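B-agarase (Agarivorans gilvus, PDB 5Z6P) probably hydrolyses beta-galactosidic linkages of agarose, as a beta-agarase of glycoside hydrolase family 50. Local coordinates at residues Thr172-Ala177 with Ala681-Ala686; Leu190-Ser195 with His199-Ser204; Gln694-Tyr699 with Gln745-Ala750; Thr315-Asp320 with Glu376-Met381. All coordinates share one frame; numbering follows the deposited sequence.

Contact 1: Thr172-Ala177 with Ala681-Ala686; sequences TWMWGA and AGLVTA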
loop_
_atom_site.group_PDB
_atom_site.type_symbol
_atom_site.label_atom_id
_atom_site.label_comp_id
_atom_site.label_asym_id
_atom_site.label_seq_id
_atom_site.Cartn_x
_atom_site.Cartn_y
_atom_site.Cartn_z
ATOM N N THR A 172 -11.253 -10.744 -6.127
ATOM C CA THR A 172 -10.223 -9.871 -6.680
ATOM C C THR A 172 -8.843 -10.487 -6.552
ATOM O O THR A 172 -8.420 -10.797 -5.445
ATOM C CB THR A 172 -10.201 -8.513 -5.964
ATOM O OG1 THR A 172 -11.480 -7.891 -6.064
ATOM C CG2 THR A 172 -9.145 -7.609 -6.565
ATOM N N TRP A 173 -8.123 -10.629 -7.665
ATOM C CA TRP A 173 -6.780 -11.167 -7.610
ATOM C C TRP A 173 -5.811 -10.214 -6.894
ATOM O O TRP A 173 -5.688 -9.047 -7.265
ATOM C CB TRP A 173 -6.259 -11.478 -9.003
ATOM C CG TRP A 173 -5.058 -12.323 -8.918
ATOM C CD1 TRP A 173 -5.016 -13.653 -8.641
ATOM C CD2 TRP A 173 -3.706 -11.901 -9.052
ATOM N NE1 TRP A 173 -3.725 -14.092 -8.617
ATOM C CE2 TRP A 173 -2.897 -13.031 -8.870
ATOM C CE3 TRP A 173 -3.098 -10.676 -9.326
ATOM C CZ2 TRP A 173 -1.521 -12.982 -8.952
ATOM C CZ3 TRP A 173 -1.721 -10.623 -9.405
ATOM C CH2 TRP A 173 -0.949 -11.771 -9.221
ATOM N N MET A 174 -5.115 -10.729 -5.882
ATOM C CA MET A 174 -4.297 -9.900 -4.990
ATOM C C MET A 174 -2.797 -10.180 -5.037
ATOM O O MET A 174 -2.004 -9.258 -5.180
ATOM C CB MET A 174 -4.747 -10.068 -3.532
ATOM C CG MET A 174 -6.182 -9.673 -3.236
ATOM S SD MET A 174 -6.472 -7.937 -3.540
ATOM C CE MET A 174 -5.672 -7.141 -2.159
ATOM N N TRP A 175 -2.416 -11.442 -4.855
ATOM C CA TRP A 175 -1.011 -11.823 -4.680
ATOM C C TRP A 175 -0.739 -13.176 -5.292
ATOM O O TRP A 175 -1.653 -13.957 -5.513
ATOM C CB TRP A 175 -0.602 -11.900 -3.196
ATOM C CG TRP A 175 -1.075 -10.799 -2.308
ATOM C CD1 TRP A 175 -2.176 -10.812 -1.504
ATOM C CD2 TRP A 175 -0.440 -9.534 -2.094
ATOM N NE1 TRP A 175 -2.283 -9.625 -0.821
ATOM C CE2 TRP A 175 -1.227 -8.822 -1.165
ATOM C CE3 TRP A 175 0.718 -8.932 -2.597
ATOM C CZ2 TRP A 175 -0.901 -7.539 -0.734
ATOM C CZ3 TRP A 175 1.044 -7.655 -2.166
ATOM C CH2 TRP A 175 0.236 -6.974 -1.242
ATOM N N GLY A 176 0.542 -13.458 -5.515
ATOM C CA GLY A 176 0.982 -14.774 -5.927
ATOM C C GLY A 176 0.998 -14.928 -7.432
ATOM O O GLY A 176 1.288 -13.986 -8.159
ATOM N N ALA A 177 0.689 -16.132 -7.891
ATOM C CA ALA A 177 0.697 -16.440 -9.304
ATOM C C ALA A 177 -0.726 -16.537 -9.814
ATOM O O ALA A 177 -1.583 -17.127 -9.164
ATOM C CB ALA A 177 1.438 -17.730 -9.561
ATOM N N ALA A 681 -11.315 -2.802 -4.999
ATOM C CA ALA A 681 -11.516 -1.989 -3.797
ATOM C C ALA A 681 -10.218 -1.768 -3.002
ATOM O O ALA A 681 -10.228 -1.148 -1.943
ATOM C CB ALA A 681 -12.565 -2.617 -2.890
ATOM N N GLY A 682 -9.107 -2.284 -3.501
ATOM C CA GLY A 682 -7.825 -1.996 -2.887
ATOM C C GLY A 682 -7.332 -3.039 -1.895
ATOM O O GLY A 682 -7.743 -4.193 -1.928
ATOM N N LEU A 683 -6.447 -2.621 -1.000
ATOM C CA LEU A 683 -5.711 -3.573 -0.162
ATOM C C LEU A 683 -6.516 -4.003 1.072
ATOM O O LEU A 683 -6.435 -5.140 1.525
ATOM C CB LEU A 683 -4.381 -2.956 0.247
ATOM C CG LEU A 683 -3.452 -2.633 -0.927
ATOM C CD1 LEU A 683 -2.164 -1.962 -0.448
ATOM C CD2 LEU A 683 -3.138 -3.891 -1.704
ATOM N N VAL A 684 -7.278 -3.063 1.608
ATOM C CA VAL A 684 -8.179 -3.312 2.720
ATOM C C VAL A 684 -9.558 -2.789 2.311
ATOM O O VAL A 684 -9.676 -1.664 1.837
ATOM C CB VAL A 684 -7.702 -2.630 3.998
ATOM C CG1 VAL A 684 -8.569 -3.044 5.178
ATOM C CG2 VAL A 684 -6.214 -2.940 4.254
ATOM N N THR A 685 -10.594 -3.598 2.484
ATOM C CA THR A 685 -11.860 -3.313 1.822
ATOM C C THR A 685 -13.081 -3.195 2.738
ATOM O O THR A 685 -13.146 -3.793 3.809
ATOM C CB THR A 685 -12.158 -4.382 0.745
ATOM O OG1 THR A 685 -12.417 -5.644 1.364
ATOM C CG2 THR A 685 -10.992 -4.533 -0.188
ATOM N N ALA A 686 -14.041 -2.392 2.282
ATOM C CA ALA A 686 -15.307 -2.151 2.962
ATOM C C ALA A 686 -16.452 -2.531 2.016
ATOM O O ALA A 686 -16.220 -2.691 0.825
ATOM C CB ALA A 686 -15.414 -0.702 3.375
HETATM O O HOH W 1 -11.841 -5.667 -4.414
#
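A single water joins Thr172 to Ala681: it lies 2.8 Å from Thr172 OG1 and accepts from Ala681 N at 3.0 Å, bridging a span that the threonine side chain does not cross by itself. Further along the segment, Met174 makes the main direct contact. Its CG stands beside the backbone N (chi1 -61°), and bends at chi2 and chi3 fold the chain so that the methyl is offered to the loop. There Met174 CE rests 3.6 Å from Gly682 O, over the backbone, and 4.1 Å from the terminal methyl Leu683 CD2. Trp175 comes last, at the margin: its CZ2 lies 4.4 Å from the same methyl, Leu683 CD2, which approaches the indole obliquely. One methyl of Leu683 thus serves as the shared apolar partner of Met174 and Trp175. Both of these residues also bond through the backbone to Ser124 on strand 122-129, a classic beta bulge, and the chain turns a corner at Trp175. Leu683 N bonds to His670 NE2, and Leu683 O takes Gln110 NE2 from strand 109-117, a second tie between the two parts. The contact is an interdomain seam: the bulged end of a strand in the agarase CBM-like domain packs on the loop between strand 664-668 and helix 689-704, a loop that probably belongs to the (beta/alpha)8 catalytic barrel expected for this family.

Contact 2: Leu190-Ser195 with His199-Ser204; sequences LSIHGS and HHLLLS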
loop_
_atom_site.group_PDB
_atom_site.type_symbol
_atom_site.label_atom_id
_atom_site.label_comp_id
_atom_site.label_asym_id
_atom_site.label_seq_id
_atom_site.Cartn_x
_atom_site.Cartn_y
_atom_site.Cartn_z
ATOM N N LEU A 190 -8.874 -20.099 3.673
ATOM C CA LEU A 190 -9.764 -18.962 3.891
ATOM C C LEU A 190 -9.237 -18.147 5.079
ATOM O O LEU A 190 -9.344 -18.569 6.216
ATOM C CB LEU A 190 -11.199 -19.421 4.150
ATOM C CG LEU A 190 -11.783 -20.590 3.340
ATOM C CD1 LEU A 190 -13.245 -20.811 3.668
ATOM C CD2 LEU A 190 -11.609 -20.435 1.839
ATOM N N SER A 191 -8.674 -16.981 4.796
ATOM C CA SER A 191 -7.934 -16.208 5.782
ATOM C C SER A 191 -8.645 -14.904 6.107
ATOM O O SER A 191 -9.094 -14.170 5.217
ATOM C CB SER A 191 -6.504 -15.923 5.272
ATOM O OG SER A 191 -5.890 -14.848 5.967
ATOM N N ILE A 192 -8.769 -14.643 7.396
ATOM C CA ILE A 192 -9.256 -13.378 7.892
ATOM C C ILE A 192 -8.169 -12.861 8.814
ATOM O O ILE A 192 -7.866 -13.486 9.839
ATOM C CB ILE A 192 -10.611 -13.531 8.618
ATOM C CG1 ILE A 192 -11.693 -13.946 7.624
ATOM C CG2 ILE A 192 -11.011 -12.249 9.313
ATOM C CD1 ILE A 192 -12.954 -14.447 8.291
ATOM N N HIS A 193 -7.539 -11.756 8.435
ATOM C CA HIS A 193 -6.400 -11.280 9.202
ATOM C C HIS A 193 -6.299 -9.768 9.222
ATOM O O HIS A 193 -6.942 -9.083 8.438
ATOM C CB HIS A 193 -5.100 -11.893 8.663
ATOM C CG HIS A 193 -4.589 -11.243 7.417
ATOM N ND1 HIS A 193 -5.022 -11.606 6.161
ATOM C CD2 HIS A 193 -3.680 -10.258 7.234
ATOM C CE1 HIS A 193 -4.401 -10.869 5.256
ATOM N NE2 HIS A 193 -3.576 -10.046 5.881
ATOM N N GLY A 194 -5.504 -9.262 10.156
ATOM C CA GLY A 194 -5.278 -7.841 10.307
ATOM C C GLY A 194 -6.537 -7.065 10.660
ATOM O O GLY A 194 -6.667 -5.889 10.332
ATOM N N SER A 195 -7.472 -7.722 11.324
ATOM C CA SER A 195 -8.750 -7.093 11.592
ATOM C C SER A 195 -8.816 -6.509 13.002
ATOM O O SER A 195 -8.112 -6.967 13.892
ATOM C CB SER A 195 -9.876 -8.094 11.394
ATOM O OG SER A 195 -11.119 -7.438 11.417
ATOM N N HIS A 199 -15.326 -11.824 13.469
ATOM C CA HIS A 199 -16.300 -11.945 12.392
ATOM C C HIS A 199 -17.079 -13.251 12.501
ATOM O O HIS A 199 -16.522 -14.293 12.821
ATOM C CB HIS A 199 -15.611 -11.843 11.019
ATOM C CG HIS A 199 -14.772 -10.615 10.854
ATOM N ND1 HIS A 199 -15.235 -9.465 10.245
ATOM C CD2 HIS A 199 -13.498 -10.351 11.231
ATOM C CE1 HIS A 199 -14.283 -8.550 10.259
ATOM N NE2 HIS A 199 -13.220 -9.061 10.854
ATOM N N HIS A 200 -18.379 -13.176 12.240
ATOM C CA HIS A 200 -19.248 -14.345 12.292
ATOM C C HIS A 200 -19.816 -14.641 10.908
ATOM O O HIS A 200 -20.660 -13.903 10.430
ATOM C CB HIS A 200 -20.401 -14.127 13.281
ATOM C CG HIS A 200 -19.962 -13.814 14.681
ATOM N ND1 HIS A 200 -19.317 -12.645 15.022
ATOM C CD2 HIS A 200 -20.085 -14.519 15.829
ATOM C CE1 HIS A 200 -19.063 -12.646 16.317
ATOM N NE2 HIS A 200 -19.526 -13.772 16.830
ATOM N N LEU A 201 -19.376 -15.722 10.273
ATOM C CA LEU A 201 -19.834 -16.026 8.924
ATOM C C LEU A 201 -20.588 -17.353 8.817
ATOM O O LEU A 201 -20.424 -18.258 9.634
ATOM C CB LEU A 201 -18.650 -16.055 7.947
ATOM C CG LEU A 201 -17.726 -14.839 7.875
ATOM C CD1 LEU A 201 -16.540 -15.138 7.011
ATOM C CD2 LEU A 201 -18.452 -13.647 7.320
ATOM N N LEU A 202 -21.411 -17.449 7.782
ATOM C CA LEU A 202 -22.044 -18.684 7.386
ATOM C C LEU A 202 -21.521 -19.061 6.002
ATOM O O LEU A 202 -21.687 -18.308 5.070
ATOM C CB LEU A 202 -23.563 -18.536 7.354
ATOM C CG LEU A 202 -24.217 -18.125 8.658
ATOM C CD1 LEU A 202 -25.698 -17.952 8.441
ATOM C CD2 LEU A 202 -23.917 -19.169 9.723
ATOM N N LEU A 203 -20.893 -20.224 5.894
ATOM C CA LEU A 203 -20.309 -20.707 4.661
ATOM C C LEU A 203 -21.062 -21.959 4.243
ATOM O O LEU A 203 -21.375 -22.788 5.065
ATOM C CB LEU A 203 -18.827 -21.021 4.853
ATOM C CG LEU A 203 -17.892 -19.936 5.384
ATOM C CD1 LEU A 203 -16.458 -20.451 5.526
ATOM C CD2 LEU A 203 -17.932 -18.663 4.517
ATOM N N SER A 204 -21.361 -22.088 2.958
ATOM C CA SER A 204 -22.112 -23.214 2.434
ATOM C C SER A 204 -21.792 -23.344 0.933
ATOM O O SER A 204 -21.223 -22.454 0.321
ATOM C CB SER A 204 -23.629 -23.013 2.693
ATOM O OG SER A 204 -24.094 -21.934 1.899
#
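Ser195 and His199 meet in the plane of the imidazole: His199 NE2 donates to Ser195 OG over 2.7 Å, with the oxygen only 7° out of the ring plane. A chi1 of -169° puts OG beside the serine carbonyl carbon, where it meets NE2 at the ring edge. Leu197 O and Glu647 OE1 also hydrogen-bond this buried hydroxyl and would share or compete for its proton. The ring of His199 is in turn met by His107, the two planes nearly perpendicular. Ile192 crosses the histidine at a slant, its CG2 branch 3.7 Å from His199 CD2, while its longer branch heads off roughly at right angles. That branch ends tip to tip with a leucine, Ile192 CD1 lying 3.9 Å from Leu201 CD1. Two residues along each strand, Leu190 and Leu203 repeat the head-on meeting, their CD1 atoms 3.7 Å apart. The segment axes run at 159° and come no nearer than 10.6 Å, too far for backbone pairing: strand 185-193 bonds to strands 76-81 and 109-117, strand 199-210 to 64-69 and 95-103. This is consistent with the face-to-face packing of a beta-sandwich, here inside the CBM-like domain, with Glu647 tying its end to the rest of the enzyme.

Contact 3: Gln694-Tyr699 with Gln745-Ala750; sequences QMFERY and QPMVDA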
loop_
_atom_site.group_PDB
_atom_site.type_symbol
_atom_site.label_atom_id
_atom_site.label_comp_id
_atom_site.label_asym_id
_atom_site.label_seq_id
_atom_site.Cartn_x
_atom_site.Cartn_y
_atom_site.Cartn_z
ATOM N N GLN A 694 -16.297 4.555 8.283
ATOM C CA GLN A 694 -16.258 3.842 9.570
ATOM C C GLN A 694 -14.896 3.172 9.782
ATOM O O GLN A 694 -14.306 3.243 10.868
ATOM C CB GLN A 694 -17.370 2.789 9.663
ATOM C CG GLN A 694 -18.791 3.345 9.868
ATOM C CD GLN A 694 -19.884 2.308 9.586
ATOM O OE1 GLN A 694 -19.672 1.342 8.856
ATOM N NE2 GLN A 694 -21.061 2.516 10.157
ATOM N N MET A 695 -14.389 2.524 8.746
ATOM C CA MET A 695 -13.131 1.822 8.909
ATOM C C MET A 695 -11.974 2.806 9.036
ATOM O O MET A 695 -11.011 2.523 9.736
ATOM C CB MET A 695 -12.914 0.838 7.760
ATOM C CG MET A 695 -13.936 -0.299 7.798
ATOM S SD MET A 695 -13.764 -1.514 6.487
ATOM C CE MET A 695 -12.312 -2.413 7.064
ATOM N N PHE A 696 -12.074 3.956 8.373
ATOM C CA PHE A 696 -11.077 5.010 8.521
ATOM C C PHE A 696 -10.987 5.405 10.000
ATOM O O PHE A 696 -9.897 5.514 10.568
ATOM C CB PHE A 696 -11.423 6.230 7.664
ATOM C CG PHE A 696 -10.490 7.401 7.853
ATOM C CD1 PHE A 696 -10.691 8.313 8.885
ATOM C CD2 PHE A 696 -9.423 7.601 6.984
ATOM C CE1 PHE A 696 -9.840 9.383 9.065
ATOM C CE2 PHE A 696 -8.558 8.674 7.152
ATOM C CZ PHE A 696 -8.762 9.569 8.204
ATOM N N GLU A 697 -12.146 5.603 10.614
ATOM C CA GLU A 697 -12.187 6.031 11.999
ATOM C C GLU A 697 -11.610 4.964 12.911
ATOM O O GLU A 697 -10.825 5.276 13.792
ATOM C CB GLU A 697 -13.622 6.377 12.429
ATOM C CG GLU A 697 -13.708 6.846 13.849
ATOM C CD GLU A 697 -14.995 7.586 14.150
ATOM O OE1 GLU A 697 -16.005 7.331 13.469
ATOM O OE2 GLU A 697 -14.975 8.432 15.065
ATOM N N ARG A 698 -11.994 3.710 12.695
ATOM C CA ARG A 698 -11.498 2.614 13.510
ATOM C C ARG A 698 -9.968 2.507 13.433
ATOM O O ARG A 698 -9.298 2.316 14.446
ATOM C CB ARG A 698 -12.135 1.293 13.091
ATOM C CG ARG A 698 -13.558 1.075 13.612
ATOM C CD ARG A 698 -14.044 -0.336 13.253
ATOM N NE ARG A 698 -15.347 -0.281 12.610
ATOM C CZ ARG A 698 -15.691 -0.986 11.545
ATOM N NH1 ARG A 698 -14.839 -1.834 10.990
ATOM N NH2 ARG A 698 -16.895 -0.842 11.041
ATOM N N TYR A 699 -9.427 2.636 12.228
ATOM C CA TYR A 699 -7.981 2.655 12.051
ATOM C C TYR A 699 -7.389 3.764 12.886
ATOM O O TYR A 699 -6.502 3.521 13.681
ATOM C CB TYR A 699 -7.588 2.839 10.579
ATOM C CG TYR A 699 -6.091 2.623 10.283
ATOM C CD1 TYR A 699 -5.131 3.566 10.637
ATOM C CD2 TYR A 699 -5.660 1.481 9.621
ATOM C CE1 TYR A 699 -3.756 3.360 10.335
ATOM C CE2 TYR A 699 -4.297 1.266 9.335
ATOM C CZ TYR A 699 -3.361 2.197 9.686
ATOM O OH TYR A 699 -2.038 1.952 9.376
ATOM N N GLN A 745 -18.454 11.705 1.026
ATOM C CA GLN A 745 -18.936 12.316 2.267
ATOM C C GLN A 745 -18.598 11.534 3.545
ATOM O O GLN A 745 -18.230 12.143 4.541
ATOM C CB GLN A 745 -20.444 12.551 2.204
ATOM C CG GLN A 745 -20.929 13.540 3.258
ATOM C CD GLN A 745 -20.197 14.863 3.193
ATOM O OE1 GLN A 745 -20.114 15.491 2.141
ATOM N NE2 GLN A 745 -19.658 15.293 4.321
ATOM N N PRO A 746 -18.729 10.195 3.534
ATOM C CA PRO A 746 -18.361 9.522 4.786
ATOM C C PRO A 746 -16.854 9.591 5.105
ATOM O O PRO A 746 -16.512 9.496 6.270
ATOM C CB PRO A 746 -18.797 8.070 4.553
ATOM C CG PRO A 746 -19.793 8.139 3.425
ATOM C CD PRO A 746 -19.307 9.254 2.559
ATOM N N MET A 747 -15.987 9.759 4.104
ATOM C CA MET A 747 -14.560 9.919 4.381
ATOM C C MET A 747 -14.335 11.258 5.064
ATOM O O MET A 747 -13.683 11.328 6.105
ATOM C CB MET A 747 -13.710 9.811 3.101
ATOM C CG MET A 747 -13.805 8.465 2.412
ATOM S SD MET A 747 -13.441 7.050 3.471
ATOM C CE MET A 747 -11.653 7.243 3.657
ATOM N N VAL A 748 -14.887 12.312 4.475
ATOM C CA VAL A 748 -14.832 13.650 5.051
ATOM C C VAL A 748 -15.397 13.680 6.476
ATOM O O VAL A 748 -14.799 14.269 7.386
ATOM C CB VAL A 748 -15.612 14.665 4.188
ATOM C CG1 VAL A 748 -15.647 16.024 4.858
ATOM C CG2 VAL A 748 -14.997 14.769 2.803
ATOM N N ASP A 749 -16.540 13.036 6.674
ATOM C CA ASP A 749 -17.163 13.054 7.991
ATOM C C ASP A 749 -16.308 12.285 9.008
ATOM O O ASP A 749 -16.134 12.727 10.131
ATOM C CB ASP A 749 -18.571 12.461 7.960
ATOM C CG ASP A 749 -19.577 13.306 7.166
ATOM O OD1 ASP A 749 -19.301 14.452 6.745
ATOM O OD2 ASP A 749 -20.674 12.779 6.962
ATOM N N ALA A 750 -15.803 11.123 8.617
ATOM C CA ALA A 750 -14.918 10.359 9.492
ATOM C C ALA A 750 -13.657 11.154 9.833
ATOM O O ALA A 750 -13.264 11.226 10.989
ATOM C CB ALA A 750 -14.557 9.039 8.855
#
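Phe696 projects from helix 689-704 toward helix 745-762 and is met there by two residues one turn apart, Met747 and Ala750. The two methyls approach from the same side of the ring plane, one at each ortho carbon: Phe696 CD2 is 4.0 Å from Met747 CE, and Phe696 CD1 is 3.9 Å from Ala750 CB. Both come to the ring at a slant. The phenylalanine owes its reach to a first torsion that sets CG opposite the backbone N (chi1 175°), sending the ring across the gap. Met747 starts off to one side and curls back, bent at both chi2 and chi3, until its methyl also lies 4.1 Å from Phe696 CB. Ala750 meets the ring with its CB methyl alone.

Beyond this shell, Val754 touches Phe696 as well, extending the line of apolar partners another turn along helix 745-762. Phe736, from a loop, packs on Met747. A salt bridge between Glu697 OE1 and Arg753 NE runs beside the apolar patch and links the same two helices by charge. At the start of the second helix, Gln745 NE2 bonds Asp749 OD1 at 2.6 Å with an N-H...O angle of 150°; OD1 lies in the amide plane of Gln745, whereas NE2 comes to the carboxylate from above, 38° out of its plane. This side-chain bond spans four residues and braces the first turn. Such an aromatic residue set against an i, i+3, i+7 stripe is ordinary helix-helix packing, here in what is consistent with the helical outer layer of the family's (beta/alpha)8 barrel.

Contact 4: Thr315-Asp320 with Glu376-Met381; sequences TITGID and EHYGYM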
loop_
_atom_site.group_PDB
_atom_site.type_symbol
_atom_site.label_atom_id
_atom_site.label_comp_id
_atom_site.label_asym_id
_atom_site.label_seq_id
_atom_site.Cartn_x
_atom_site.Cartn_y
_atom_site.Cartn_z
ATOM N N THR A 315 -4.031 8.041 -16.897
ATOM C CA THR A 315 -4.411 6.691 -17.265
ATOM C C THR A 315 -4.127 6.456 -18.770
ATOM O O THR A 315 -4.148 7.391 -19.570
ATOM C CB THR A 315 -5.907 6.448 -16.927
ATOM O OG1 THR A 315 -6.221 5.062 -17.044
ATOM C CG2 THR A 315 -6.825 7.272 -17.847
ATOM N N ILE A 316 -3.860 5.215 -19.152
ATOM C CA ILE A 316 -3.542 4.888 -20.537
ATOM C C ILE A 316 -4.793 4.970 -21.429
ATOM O O ILE A 316 -5.828 4.383 -21.109
ATOM C CB ILE A 316 -2.915 3.484 -20.641
ATOM C CG1 ILE A 316 -1.506 3.490 -20.039
ATOM C CG2 ILE A 316 -2.883 2.999 -22.085
ATOM C CD1 ILE A 316 -0.476 4.256 -20.856
ATOM N N THR A 317 -4.708 5.699 -22.538
ATOM C CA THR A 317 -5.868 5.815 -23.432
ATOM C C THR A 317 -5.990 4.657 -24.403
ATOM O O THR A 317 -7.047 4.438 -24.980
ATOM C CB THR A 317 -5.845 7.112 -24.272
ATOM O OG1 THR A 317 -4.684 7.124 -25.111
ATOM C CG2 THR A 317 -5.862 8.341 -23.387
ATOM N N GLY A 318 -4.916 3.918 -24.591
ATOM C CA GLY A 318 -4.880 2.908 -25.634
ATOM C C GLY A 318 -4.150 3.407 -26.879
ATOM O O GLY A 318 -3.502 2.627 -27.569
ATOM N N ILE A 319 -4.252 4.704 -27.169
ATOM C CA ILE A 319 -3.580 5.265 -28.349
ATOM C C ILE A 319 -2.059 5.145 -28.200
ATOM O O ILE A 319 -1.485 5.587 -27.204
ATOM C CB ILE A 319 -3.956 6.751 -28.588
ATOM C CG1 ILE A 319 -5.472 6.917 -28.767
ATOM C CG2 ILE A 319 -3.175 7.325 -29.781
ATOM C CD1 ILE A 319 -6.077 6.048 -29.845
ATOM N N ASP A 320 -1.433 4.521 -29.195
ATOM C CA ASP A 320 0.001 4.256 -29.232
ATOM C C ASP A 320 0.458 3.333 -28.118
ATOM O O ASP A 320 1.641 3.284 -27.798
ATOM C CB ASP A 320 0.788 5.563 -29.180
ATOM C CG ASP A 320 1.011 6.156 -30.550
ATOM O OD1 ASP A 320 0.339 5.704 -31.486
ATOM O OD2 ASP A 320 1.850 7.063 -30.687
ATOM N N GLU A 376 -5.245 19.524 -23.478
ATOM C CA GLU A 376 -4.120 19.914 -22.645
ATOM C C GLU A 376 -3.702 18.816 -21.667
ATOM O O GLU A 376 -2.561 18.770 -21.214
ATOM C CB GLU A 376 -4.480 21.186 -21.871
ATOM C CG GLU A 376 -3.403 21.700 -20.949
ATOM C CD GLU A 376 -2.202 22.245 -21.708
ATOM O OE1 GLU A 376 -2.382 22.693 -22.854
ATOM O OE2 GLU A 376 -1.083 22.220 -21.160
ATOM N N HIS A 377 -4.636 17.937 -21.327
ATOM C CA HIS A 377 -4.391 16.956 -20.289
ATOM C C HIS A 377 -3.994 15.604 -20.845
ATOM O O HIS A 377 -3.910 14.636 -20.100
ATOM C CB HIS A 377 -5.626 16.850 -19.390
ATOM C CG HIS A 377 -6.140 18.189 -18.972
ATOM N ND1 HIS A 377 -5.422 19.033 -18.159
ATOM C CD2 HIS A 377 -7.250 18.867 -19.336
ATOM C CE1 HIS A 377 -6.088 20.160 -18.004
ATOM N NE2 HIS A 377 -7.202 20.082 -18.708
ATOM N N TYR A 378 -3.743 15.538 -22.149
ATOM C CA TYR A 378 -3.050 14.389 -22.706
ATOM C C TYR A 378 -1.610 14.380 -22.177
ATOM O O TYR A 378 -1.049 15.415 -21.864
ATOM C CB TYR A 378 -3.049 14.407 -24.245
ATOM C CG TYR A 378 -4.341 13.949 -24.883
ATOM C CD1 TYR A 378 -4.796 12.657 -24.699
ATOM C CD2 TYR A 378 -5.094 14.805 -25.690
ATOM C CE1 TYR A 378 -5.961 12.224 -25.276
ATOM C CE2 TYR A 378 -6.270 14.378 -26.274
ATOM C CZ TYR A 378 -6.697 13.084 -26.063
ATOM O OH TYR A 378 -7.853 12.626 -26.631
ATOM N N GLY A 379 -1.033 13.195 -22.068
ATOM C CA GLY A 379 0.364 13.039 -21.718
ATOM C C GLY A 379 0.886 11.838 -22.475
ATOM O O GLY A 379 0.169 11.269 -23.301
ATOM N N TYR A 380 2.120 11.442 -22.186
ATOM C CA TYR A 380 2.747 10.334 -22.885
ATOM C C TYR A 380 3.715 9.585 -21.977
ATOM O O TYR A 380 4.528 10.183 -21.279
ATOM C CB TYR A 380 3.475 10.845 -24.135
ATOM C CG TYR A 380 4.279 9.804 -24.874
ATOM C CD1 TYR A 380 3.655 8.821 -25.631
ATOM C CD2 TYR A 380 5.665 9.809 -24.827
ATOM C CE1 TYR A 380 4.392 7.871 -26.319
ATOM C CE2 TYR A 380 6.409 8.860 -25.514
ATOM C CZ TYR A 380 5.761 7.895 -26.259
ATOM O OH TYR A 380 6.480 6.944 -26.936
ATOM N N MET A 381 3.631 8.285 -21.976
ATOM C CA MET A 381 4.483 7.437 -21.170
ATOM C C MET A 381 5.358 6.618 -22.081
ATOM O O MET A 381 4.905 6.137 -23.061
ATOM C CB MET A 381 3.642 6.544 -20.217
ATOM C CG MET A 381 3.889 5.028 -20.249
ATOM S SD MET A 381 3.126 3.894 -19.067
ATOM C CE MET A 381 2.945 2.486 -20.104
#
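Thr317, whose methyl touches Tyr378, has a hydroxyl held by two groups. Thr317 OG1 accepts from Ile319 N at 3.2 Å, with an N-H...O angle of 144°, which makes the bend an ST turn, and it also hydrogen-bonds Glu393 OE1. With chi1 at 62°, OG1 sits between the backbone N and the carbonyl carbon, where it can reach the amide two residues ahead. The methyl then faces the other segment: Thr317 CG2 lies 4.3 Å from Tyr378 CE1, arriving at the rim of the ring, close to its plane. Tyr378 is itself positioned by others, its OH bonded to Pro368 O and its ring set edge-to-face with Tyr395.

The second point of touch lies toward the strand end of the first segment. Ile316 and Met381 cross at about a right angle, and Ile316 CD1 meets the methyl and the sulfur of the methionine, at 3.9 Å from Met381 CE and 4.0 Å from Met381 SD. CG1 of Ile316 lies beside the backbone N, and a chi2 of -70° folds CD1 toward the methionine. Backbone atoms nearby are also committed, Ile316 O being bonded to Tyr364 OH and to Arg360 NH1.

No backbone bond joins the two segments, because strand 388-395 runs between them: it is the middle member of a three-stranded antiparallel sheet whose outer strands are 315-325 and 378-384. Side chains of the outer strands therefore meet across the central strand. Helix 353-361 borders the first segment through Arg360 and Arg361, while helix 397-406 packs against His377 of the second.

Along the chain, contact 2 and contact 4 both fall inside the long loop closed by contact 1, and contact 3 follows after it. Contacts 1 and 2 draw on consecutive strands, 168-174 and 185-193, of the CBM-like domain, their centres 15 Å apart. Contact 1 reaches contact 3 directly: Met695 of helix 689-704 packs on Thr685 and Ala686, although the centres are 20 Å apart. Contacts 1 to 3 thus form a path from the CBM-like domain, across the junction at contact 1, into the probable catalytic part. Contact 4 stands off, 33 Å from contact 3 and 41 Å from contact 2 between centres, on a peripheral small sheet away from that junction.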